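Local coordinates for aspartokinase (Arabidopsis thaliana, PDB 2CDQ), which catalyses the ATP-dependent phosphorylation of L-aspartate to 4-phospho-L-aspartate, the first step towards lysine, threonine, methionine and isoleucine, at residues Gly175-Asp180 / Lys218-Gly223; Gly185-Ala190 / Thr226-Gly231; Tyr169-Ile174 / Ile211-Leu216. One frame throughout, in Å; residues are numbered along the deposited sequence.

In the fold
From the N terminus the chain passes through 169-174, 175-180 and 185-190, runs through helix 191-205, and returns through 211-216, 218-223 and 226-231. The partners follow in the same order on both passes, so interactions 3, 1 and 2, taken along the chain, cross one another and none nests inside another. Each closes a loop of 35 to 37 residues that includes the helix. Interaction 3 joins the end of strand 166-169 to strand 209-219, and interaction 1 joins strand 177-178 to the far end of that same strand. Interaction 2 ties the loop before the helix to strand 225-227, the antiparallel neighbour of 209-219. All three lie in the amino acid kinase region.

Interaction 1. Residues Gly175-Asp180 / Lys218-Gly223; sequences GFITTD and KGWKTG
Asp180 reaches across to the turn that follows strand 209-219 and binds its backbone. Its CB points toward the turn, where its nearest neighbour is Thr222 OG1, and chi1 of -54° sets Asp180 CG anti to the carbonyl carbon, 3.7 Å from Lys221 N. At the tip, Asp180 OD1 accepts the backbone N-H of Thr222 (Thr222 N to Asp180 OD1 2.8 Å), a donor that arrives on the syn side, 34° out of the carboxylate plane. The Thr222 hydroxyl also meets OD1 tip to tip, though the modelled separation is too short to be taken literally. Asp180 OD2 receives a weak but nearly straight bond from Lys221 N at 3.3 Å, with an N-H...O angle of 176°. Asp180 OD2 also lies 3.4 Å from Lys221 CG, where the two side chains cross at about a right angle, whereas the ammonium end of Lys221 runs off elsewhere. One carboxylate thus gathers successive N-H groups of the turn, an arrangement that would suit a negative charge.

Before this grip the backbones pair as parallel strands. Lys218 N donates to Phe176 O (2.9 Å), Thr178 N to Lys218 O (2.8 Å), and Trp220 N to Thr178 O (2.8 Å). Beside this ladder, Ile177 CG2 lies 3.8 Å from Trp220 CE3, approaching the indole obliquely. Strands 177-178 and 209-219 are the two strands of a beta-alpha-beta unit connected by helix 191-205; just before the first, the side chain of Phe176 packs on Thr236, Thr239 and Ile240 of helix 232-244.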
loop_
_atom_site.group_PDB
_atom_site.type_symbol
_atom_site.label_atom_id
_atom_site.label_comp_id
_atom_site.label_asym_id
_atom_site.label_seq_id
_atom_site.Cartn_x
_atom_site.Cartn_y
_atom_site.Cartn_z
ATOM N N GLY A 175 18.918 -35.418 -7.366
ATOM C CA GLY A 175 17.602 -35.387 -6.742
ATOM C C GLY A 175 17.110 -34.024 -6.285
ATOM O O GLY A 175 16.326 -33.932 -5.338
ATOM N N PHE A 176 17.581 -32.963 -6.939
ATOM C CA PHE A 176 16.932 -31.663 -6.828
ATOM C C PHE A 176 15.757 -31.699 -7.796
ATOM O O PHE A 176 15.929 -31.527 -9.008
ATOM C CB PHE A 176 17.902 -30.507 -7.135
ATOM C CG PHE A 176 18.493 -29.868 -5.905
ATOM C CD1 PHE A 176 19.569 -30.452 -5.243
ATOM C CD2 PHE A 176 17.965 -28.681 -5.402
ATOM C CE1 PHE A 176 20.109 -29.866 -4.095
ATOM C CE2 PHE A 176 18.498 -28.085 -4.251
ATOM C CZ PHE A 176 19.569 -28.679 -3.599
ATOM N N ILE A 177 14.571 -31.969 -7.253
ATOM C CA ILE A 177 13.358 -32.120 -8.062
ATOM C C ILE A 177 12.525 -30.837 -8.011
ATOM O O ILE A 177 12.277 -30.286 -6.934
ATOM C CB ILE A 177 12.513 -33.358 -7.630
ATOM C CG1 ILE A 177 13.411 -34.573 -7.318
ATOM C CG2 ILE A 177 11.447 -33.694 -8.684
ATOM C CD1 ILE A 177 14.258 -35.101 -8.494
ATOM N N THR A 178 12.089 -30.386 -9.185
ATOM C CA THR A 178 11.576 -29.034 -9.364
ATOM C C THR A 178 10.356 -28.952 -10.291
ATOM O O THR A 178 10.135 -29.845 -11.113
ATOM C CB THR A 178 12.711 -28.144 -9.901
ATOM O OG1 THR A 178 13.530 -27.723 -8.806
ATOM C CG2 THR A 178 12.180 -26.935 -10.592
ATOM N N THR A 179 9.567 -27.883 -10.144
ATOM C CA THR A 179 8.485 -27.572 -11.092
ATOM C C THR A 179 9.065 -27.162 -12.442
ATOM O O THR A 179 10.223 -26.763 -12.535
ATOM C CB THR A 179 7.537 -26.448 -10.588
ATOM O OG1 THR A 179 8.253 -25.209 -10.482
ATOM C CG2 THR A 179 6.920 -26.811 -9.242
ATOM N N ASP A 180 8.256 -27.249 -13.488
ATOM C CA ASP A 180 8.768 -27.041 -14.833
ATOM C C ASP A 180 8.611 -25.606 -15.351
ATOM O O ASP A 180 8.569 -25.390 -16.565
ATOM C CB ASP A 180 8.174 -28.074 -15.799
ATOM C CG ASP A 180 8.393 -29.505 -15.327
ATOM O OD1 ASP A 180 9.253 -30.199 -15.899
ATOM O OD2 ASP A 180 7.712 -29.936 -14.373
ATOM N N LYS A 218 16.087 -30.114 -11.504
ATOM C CA LYS A 218 15.525 -30.882 -12.616
ATOM C C LYS A 218 13.999 -30.878 -12.569
ATOM O O LYS A 218 13.396 -31.196 -11.532
ATOM C CB LYS A 218 16.060 -32.322 -12.613
ATOM C CG LYS A 218 15.770 -33.103 -13.903
ATOM C CD LYS A 218 16.557 -34.412 -13.990
ATOM C CE LYS A 218 15.885 -35.530 -13.202
ATOM N NZ LYS A 218 16.657 -36.799 -13.290
ATOM N N GLY A 219 13.387 -30.514 -13.696
ATOM C CA GLY A 219 11.931 -30.484 -13.823
ATOM C C GLY A 219 11.309 -31.854 -13.628
ATOM O O GLY A 219 11.875 -32.861 -14.056
ATOM N N TRP A 220 10.148 -31.889 -12.976
ATOM C CA TRP A 220 9.447 -33.141 -12.687
ATOM C C TRP A 220 9.016 -33.868 -13.966
ATOM O O TRP A 220 9.338 -35.043 -14.147
ATOM C CB TRP A 220 8.258 -32.885 -11.743
ATOM C CG TRP A 220 7.401 -34.096 -11.360
ATOM C CD1 TRP A 220 6.030 -34.160 -11.380
ATOM C CD2 TRP A 220 7.851 -35.387 -10.893
ATOM N NE1 TRP A 220 5.603 -35.400 -10.960
ATOM C CE2 TRP A 220 6.695 -36.173 -10.658
ATOM C CE3 TRP A 220 9.117 -35.958 -10.656
ATOM C CZ2 TRP A 220 6.765 -37.502 -10.195
ATOM C CZ3 TRP A 220 9.185 -37.286 -10.195
ATOM C CH2 TRP A 220 8.013 -38.036 -9.970
ATOM N N LYS A 221 8.327 -33.164 -14.863
ATOM C CA LYS A 221 7.767 -33.801 -16.058
ATOM C C LYS A 221 8.486 -33.500 -17.385
ATOM O O LYS A 221 8.146 -34.077 -18.420
ATOM C CB LYS A 221 6.251 -33.555 -16.158
ATOM C CG LYS A 221 5.805 -32.089 -16.142
ATOM C CD LYS A 221 4.309 -31.966 -15.820
ATOM C CE LYS A 221 3.432 -32.605 -16.905
ATOM N NZ LYS A 221 2.005 -32.726 -16.502
ATOM N N THR A 222 9.479 -32.616 -17.354
ATOM C CA THR A 222 10.314 -32.369 -18.537
ATOM C C THR A 222 11.633 -33.123 -18.444
ATOM O O THR A 222 12.230 -33.475 -19.465
ATOM C CB THR A 222 10.640 -30.872 -18.740
ATOM O OG1 THR A 222 11.020 -30.289 -17.486
ATOM C CG2 THR A 222 9.447 -30.120 -19.316
ATOM N N GLY A 223 12.081 -33.357 -17.211
ATOM C CA GLY A 223 13.401 -33.929 -16.948
ATOM C C GLY A 223 14.518 -32.962 -17.295
ATOM O O GLY A 223 15.689 -33.327 -17.248
#

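Interaction 2. Residues Gly185-Ala190 / Thr226-Gly231; sequences GDILEA and TTLGRG
Gly185 lies against the end of strand 225-227 and gives its N-H to Thr227 O, the Gly185 N to Thr227 O distance being 3.0 Å. The donor meets the carbonyl almost head-on, with a C=O...N angle of 160°. Beside this bond, Thr226 CG2 rests 3.7 Å from Gly185 CA; with no side chain on Gly185, the methyl packs directly on the main chain. The glycine carbonyl carries the contact on to the next residue, Gly185 O lying 3.6 Å from Leu228 CA.

Leu228 CD2 serves two neighbours, being 3.9 Å from Gly185 O and the same distance from Ile187 CG1. Chi1 of -66° places Ile187 CG1 anti to its carbonyl carbon, where it meets this methyl; the two side chains cross obliquely, in the one apolar side-chain contact between the segments.

A second shell holds both partners in position. Thr227 N is bound by Asp141 OD2 and Leu228 pairs through its backbone with Phe215, while Asp186 N is held by Thr179 OG1. Outermost, helix 232-244 receives Ile187 and Leu228 on Leu235, and helix 137-161 is touched by Thr226 and Thr227. The contact therefore fastens the loop leading into helix 191-205 to the end of strand 225-227, a buried contact bordered by helices 232-244 and 137-161, with Thr227 about 6 Å, side chain to side chain, from the substrate-binding Glu148.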
loop_
_atom_site.group_PDB
_atom_site.type_symbol
_atom_site.label_atom_id
_atom_site.label_comp_id
_atom_site.label_asym_id
_atom_site.label_seq_id
_atom_site.Cartn_x
_atom_site.Cartn_y
_atom_site.Cartn_z
ATOM N N GLY A 185 12.179 -22.188 -11.092
ATOM C CA GLY A 185 11.917 -23.557 -10.649
ATOM C C GLY A 185 11.732 -23.732 -9.150
ATOM O O GLY A 185 12.620 -23.415 -8.358
ATOM N N ASP A 186 10.575 -24.253 -8.764
ATOM C CA ASP A 186 10.229 -24.428 -7.359
ATOM C C ASP A 186 10.639 -25.811 -6.853
ATOM O O ASP A 186 10.332 -26.826 -7.482
ATOM C CB ASP A 186 8.722 -24.219 -7.180
ATOM C CG ASP A 186 8.333 -23.886 -5.747
ATOM O OD1 ASP A 186 9.227 -23.700 -4.893
ATOM O OD2 ASP A 186 7.117 -23.804 -5.473
ATOM N N ILE A 187 11.333 -25.847 -5.717
ATOM C CA ILE A 187 11.761 -27.112 -5.111
ATOM C C ILE A 187 10.577 -27.904 -4.541
ATOM O O ILE A 187 9.833 -27.396 -3.698
ATOM C CB ILE A 187 12.832 -26.897 -4.014
ATOM C CG1 ILE A 187 14.131 -26.367 -4.638
ATOM C CG2 ILE A 187 13.077 -28.197 -3.240
ATOM C CD1 ILE A 187 15.305 -26.237 -3.678
ATOM N N LEU A 188 10.422 -29.145 -5.010
ATOM C CA LEU A 188 9.335 -30.043 -4.579
ATOM C C LEU A 188 9.732 -30.928 -3.391
ATOM O O LEU A 188 10.893 -31.316 -3.260
ATOM C CB LEU A 188 8.870 -30.920 -5.747
ATOM C CG LEU A 188 8.243 -30.233 -6.964
ATOM C CD1 LEU A 188 8.048 -31.238 -8.087
ATOM C CD2 LEU A 188 6.921 -29.537 -6.621
ATOM N N GLU A 189 8.756 -31.260 -2.546
ATOM C CA GLU A 189 9.012 -31.981 -1.287
ATOM C C GLU A 189 9.802 -33.290 -1.410
ATOM O O GLU A 189 10.471 -33.698 -0.457
ATOM C CB GLU A 189 7.708 -32.208 -0.506
ATOM C CG GLU A 189 7.505 -31.253 0.684
ATOM C CD GLU A 189 8.375 -31.604 1.898
ATOM O OE1 GLU A 189 8.621 -32.815 2.138
ATOM O OE2 GLU A 189 8.807 -30.664 2.617
ATOM N N ALA A 190 9.728 -33.934 -2.576
ATOM C CA ALA A 190 10.441 -35.196 -2.830
ATOM C C ALA A 190 11.968 -35.042 -2.881
ATOM O O ALA A 190 12.705 -36.035 -2.883
ATOM C CB ALA A 190 9.925 -35.851 -4.108
ATOM N N THR A 226 16.923 -26.955 -14.707
ATOM C CA THR A 226 16.142 -25.857 -14.167
ATOM C C THR A 226 16.978 -24.988 -13.222
ATOM O O THR A 226 17.829 -25.506 -12.503
ATOM C CB THR A 226 14.898 -26.427 -13.442
ATOM O OG1 THR A 226 13.794 -26.456 -14.352
ATOM C CG2 THR A 226 14.521 -25.597 -12.241
ATOM N N THR A 227 16.740 -23.675 -13.235
ATOM C CA THR A 227 17.334 -22.772 -12.239
ATOM C C THR A 227 16.325 -22.408 -11.157
ATOM O O THR A 227 15.135 -22.283 -11.432
ATOM C CB THR A 227 17.919 -21.479 -12.852
ATOM O OG1 THR A 227 16.894 -20.758 -13.542
ATOM C CG2 THR A 227 19.044 -21.798 -13.803
ATOM N N LEU A 228 16.814 -22.223 -9.934
ATOM C CA LEU A 228 15.947 -22.080 -8.759
ATOM C C LEU A 228 15.380 -20.672 -8.523
ATOM O O LEU A 228 14.754 -20.421 -7.491
ATOM C CB LEU A 228 16.672 -22.591 -7.504
ATOM C CG LEU A 228 17.240 -24.017 -7.562
ATOM C CD1 LEU A 228 18.066 -24.333 -6.332
ATOM C CD2 LEU A 228 16.150 -25.061 -7.754
ATOM N N GLY A 229 15.581 -19.772 -9.488
ATOM C CA GLY A 229 15.113 -18.389 -9.389
ATOM C C GLY A 229 15.909 -17.614 -8.358
ATOM O O GLY A 229 17.034 -17.992 -8.025
ATOM N N ARG A 230 15.332 -16.526 -7.850
ATOM C CA ARG A 230 15.906 -15.812 -6.709
ATOM C C ARG A 230 16.120 -16.823 -5.593
ATOM O O ARG A 230 15.447 -17.863 -5.542
ATOM C CB ARG A 230 14.960 -14.709 -6.231
ATOM C CG ARG A 230 14.642 -13.655 -7.271
ATOM C CD ARG A 230 13.324 -12.949 -6.958
ATOM N NE ARG A 230 12.870 -12.044 -8.023
ATOM C CZ ARG A 230 13.652 -11.241 -8.747
ATOM N NH1 ARG A 230 14.962 -11.189 -8.535
ATOM N NH2 ARG A 230 13.115 -10.471 -9.686
ATOM N N GLY A 231 17.049 -16.539 -4.696
ATOM C CA GLY A 231 17.388 -17.523 -3.677
ATOM C C GLY A 231 18.593 -18.320 -4.124
ATOM O O GLY A 231 19.466 -18.630 -3.319
#

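Interaction 3. Residues Tyr169-Ile174 / Ile211-Leu216; sequences YDAFEI and IVTGFL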
loop_
_atom_site.group_PDB
_atom_site.type_symbol
_atom_site.label_atom_id
_atom_site.label_comp_id
_atom_site.label_asym_id
_atom_site.label_seq_id
_atom_site.Cartn_x
_atom_site.Cartn_y
_atom_site.Cartn_z
ATOM N N TYR A 169 29.112 -32.742 -7.922
ATOM C CA TYR A 169 27.733 -33.137 -8.112
ATOM C C TYR A 169 26.971 -32.103 -8.916
ATOM O O TYR A 169 26.962 -30.919 -8.572
ATOM C CB TYR A 169 27.053 -33.308 -6.760
ATOM C CG TYR A 169 27.450 -34.547 -5.997
ATOM C CD1 TYR A 169 28.211 -34.458 -4.829
ATOM C CD2 TYR A 169 27.048 -35.814 -6.429
ATOM C CE1 TYR A 169 28.567 -35.603 -4.118
ATOM C CE2 TYR A 169 27.396 -36.959 -5.726
ATOM C CZ TYR A 169 28.153 -36.848 -4.574
ATOM O OH TYR A 169 28.496 -37.983 -3.882
ATOM N N ASP A 170 26.337 -32.552 -9.993
ATOM C CA ASP A 170 25.326 -31.750 -10.653
ATOM C C ASP A 170 24.043 -31.906 -9.841
ATOM O O ASP A 170 23.560 -33.024 -9.641
ATOM C CB ASP A 170 25.129 -32.200 -12.101
ATOM C CG ASP A 170 26.277 -31.779 -13.010
ATOM O OD1 ASP A 170 27.195 -31.064 -12.528
ATOM O OD2 ASP A 170 26.260 -32.155 -14.214
ATOM N N ALA A 171 23.518 -30.786 -9.347
ATOM C CA ALA A 171 22.311 -30.781 -8.519
ATOM C C ALA A 171 21.148 -31.506 -9.187
ATOM O O ALA A 171 20.407 -32.237 -8.526
ATOM C CB ALA A 171 21.911 -29.360 -8.172
ATOM N N PHE A 172 21.007 -31.309 -10.499
ATOM C CA PHE A 172 19.899 -31.892 -11.258
ATOM C C PHE A 172 20.007 -33.407 -11.421
ATOM O O PHE A 172 19.027 -34.068 -11.776
ATOM C CB PHE A 172 19.737 -31.209 -12.623
ATOM C CG PHE A 172 21.001 -31.159 -13.440
ATOM C CD1 PHE A 172 21.368 -32.230 -14.247
ATOM C CD2 PHE A 172 21.813 -30.029 -13.420
ATOM C CE1 PHE A 172 22.535 -32.186 -15.012
ATOM C CE2 PHE A 172 22.981 -29.974 -14.184
ATOM C CZ PHE A 172 23.341 -31.055 -14.981
ATOM N N GLU A 173 21.193 -33.950 -11.145
ATOM C CA GLU A 173 21.444 -35.387 -11.269
ATOM C C GLU A 173 21.371 -36.117 -9.918
ATOM O O GLU A 173 21.351 -37.347 -9.881
ATOM C CB GLU A 173 22.795 -35.630 -11.959
ATOM C CG GLU A 173 22.869 -36.888 -12.835
ATOM C CD GLU A 173 23.358 -38.134 -12.084
ATOM O OE1 GLU A 173 24.132 -37.992 -11.098
ATOM O OE2 GLU A 173 22.971 -39.262 -12.487
ATOM N N ILE A 174 21.304 -35.371 -8.816
ATOM C CA ILE A 174 21.297 -35.987 -7.476
ATOM C C ILE A 174 19.958 -35.934 -6.718
ATOM O O ILE A 174 19.875 -36.358 -5.557
ATOM C CB ILE A 174 22.438 -35.448 -6.568
ATOM C CG1 ILE A 174 22.260 -33.952 -6.281
ATOM C CG2 ILE A 174 23.789 -35.741 -7.198
ATOM C CD1 ILE A 174 23.051 -33.455 -5.085
ATOM N N ILE A 211 30.922 -31.421 -3.909
ATOM C CA ILE A 211 30.950 -30.094 -4.511
ATOM C C ILE A 211 29.738 -29.970 -5.428
ATOM O O ILE A 211 29.750 -30.484 -6.546
ATOM C CB ILE A 211 32.262 -29.850 -5.310
ATOM C CG1 ILE A 211 33.500 -30.315 -4.522
ATOM C CG2 ILE A 211 32.388 -28.382 -5.731
ATOM C CD1 ILE A 211 33.771 -29.576 -3.208
ATOM N N VAL A 212 28.698 -29.291 -4.942
ATOM C CA VAL A 212 27.402 -29.237 -5.630
ATOM C C VAL A 212 27.137 -27.899 -6.342
ATOM O O VAL A 212 27.394 -26.822 -5.788
ATOM C CB VAL A 212 26.225 -29.534 -4.658
ATOM C CG1 VAL A 212 24.980 -29.955 -5.433
ATOM C CG2 VAL A 212 26.605 -30.623 -3.658
ATOM N N THR A 213 26.621 -27.993 -7.571
ATOM C CA THR A 213 26.150 -26.840 -8.343
ATOM C C THR A 213 24.994 -26.175 -7.599
ATOM O O THR A 213 24.153 -26.863 -7.018
ATOM C CB THR A 213 25.639 -27.266 -9.723
ATOM O OG1 THR A 213 24.545 -28.169 -9.556
ATOM C CG2 THR A 213 26.737 -27.942 -10.531
ATOM N N GLY A 214 24.933 -24.849 -7.647
ATOM C CA GLY A 214 24.090 -24.114 -6.722
ATOM C C GLY A 214 22.746 -23.652 -7.240
ATOM O O GLY A 214 21.760 -23.595 -6.503
ATOM N N PHE A 215 22.686 -23.315 -8.512
ATOM C CA PHE A 215 21.549 -22.550 -9.003
ATOM C C PHE A 215 20.534 -23.477 -9.696
ATOM O O PHE A 215 19.564 -23.015 -10.294
ATOM C CB PHE A 215 22.111 -21.453 -9.926
ATOM C CG PHE A 215 21.142 -20.377 -10.301
ATOM C CD1 PHE A 215 19.998 -20.130 -9.560
ATOM C CD2 PHE A 215 21.410 -19.573 -11.407
ATOM C CE1 PHE A 215 19.121 -19.119 -9.936
ATOM C CE2 PHE A 215 20.549 -18.562 -11.782
ATOM C CZ PHE A 215 19.403 -18.332 -11.049
ATOM N N LEU A 216 20.734 -24.787 -9.557
ATOM C CA LEU A 216 20.147 -25.750 -10.491
ATOM C C LEU A 216 19.224 -26.822 -9.911
ATOM O O LEU A 216 19.356 -27.230 -8.752
ATOM C CB LEU A 216 21.253 -26.423 -11.311
ATOM C CG LEU A 216 22.308 -25.528 -11.959
ATOM C CD1 LEU A 216 23.340 -26.387 -12.666
ATOM C CD2 LEU A 216 21.683 -24.531 -12.923
#
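Ala171 turns its methyl into a hollow on the second segment bounded by Val212, Thr213 and Leu216. Its CB lies 3.2 Å from Thr213 OG1 and 3.4 Å from the carbonyl oxygen of Leu216, with Val212 CG1 a little farther off. Ile174 fills in beside it: Ile174 CD1 stops 4.0 Å from Val212 CG1, so Val212 CG1 touches both Ala171 and Ile174. The other methyl, CG2, faces Tyr169 CB.

At the far end Phe172 and Leu216 lie side by side, pointing the same way. Leu216 CD1 meets the ring at its edge, in plane, 3.9 Å from Phe172 CE2, while Asp170 CB covers one ring face toward the rim. With Phe172 chi1 at 53°, CG sits between the backbone N and the carbonyl carbon, and the ring runs alongside Leu216.

In the backbone, the parallel pairing of strands 166-169 and 209-219 comes to its end. Tyr169 N donates to Ile211 O (2.7 Å) from above the carbonyl plane, and Thr213 N donates to Tyr169 O (3.1 Å) almost in line with the C=O bond. Where the backbone ladder stops, the Thr213 side chain takes over: Ala171 N gives its hydrogen to Thr213 OG1 at 2.8 Å. This hydroxyl thus satisfies the N-H of buried Ala171, in the turn that follows Tyr169. Thr213 also packs on the substrate-binding Glu148, so the turn probably helps to place a threonine beside the substrate site.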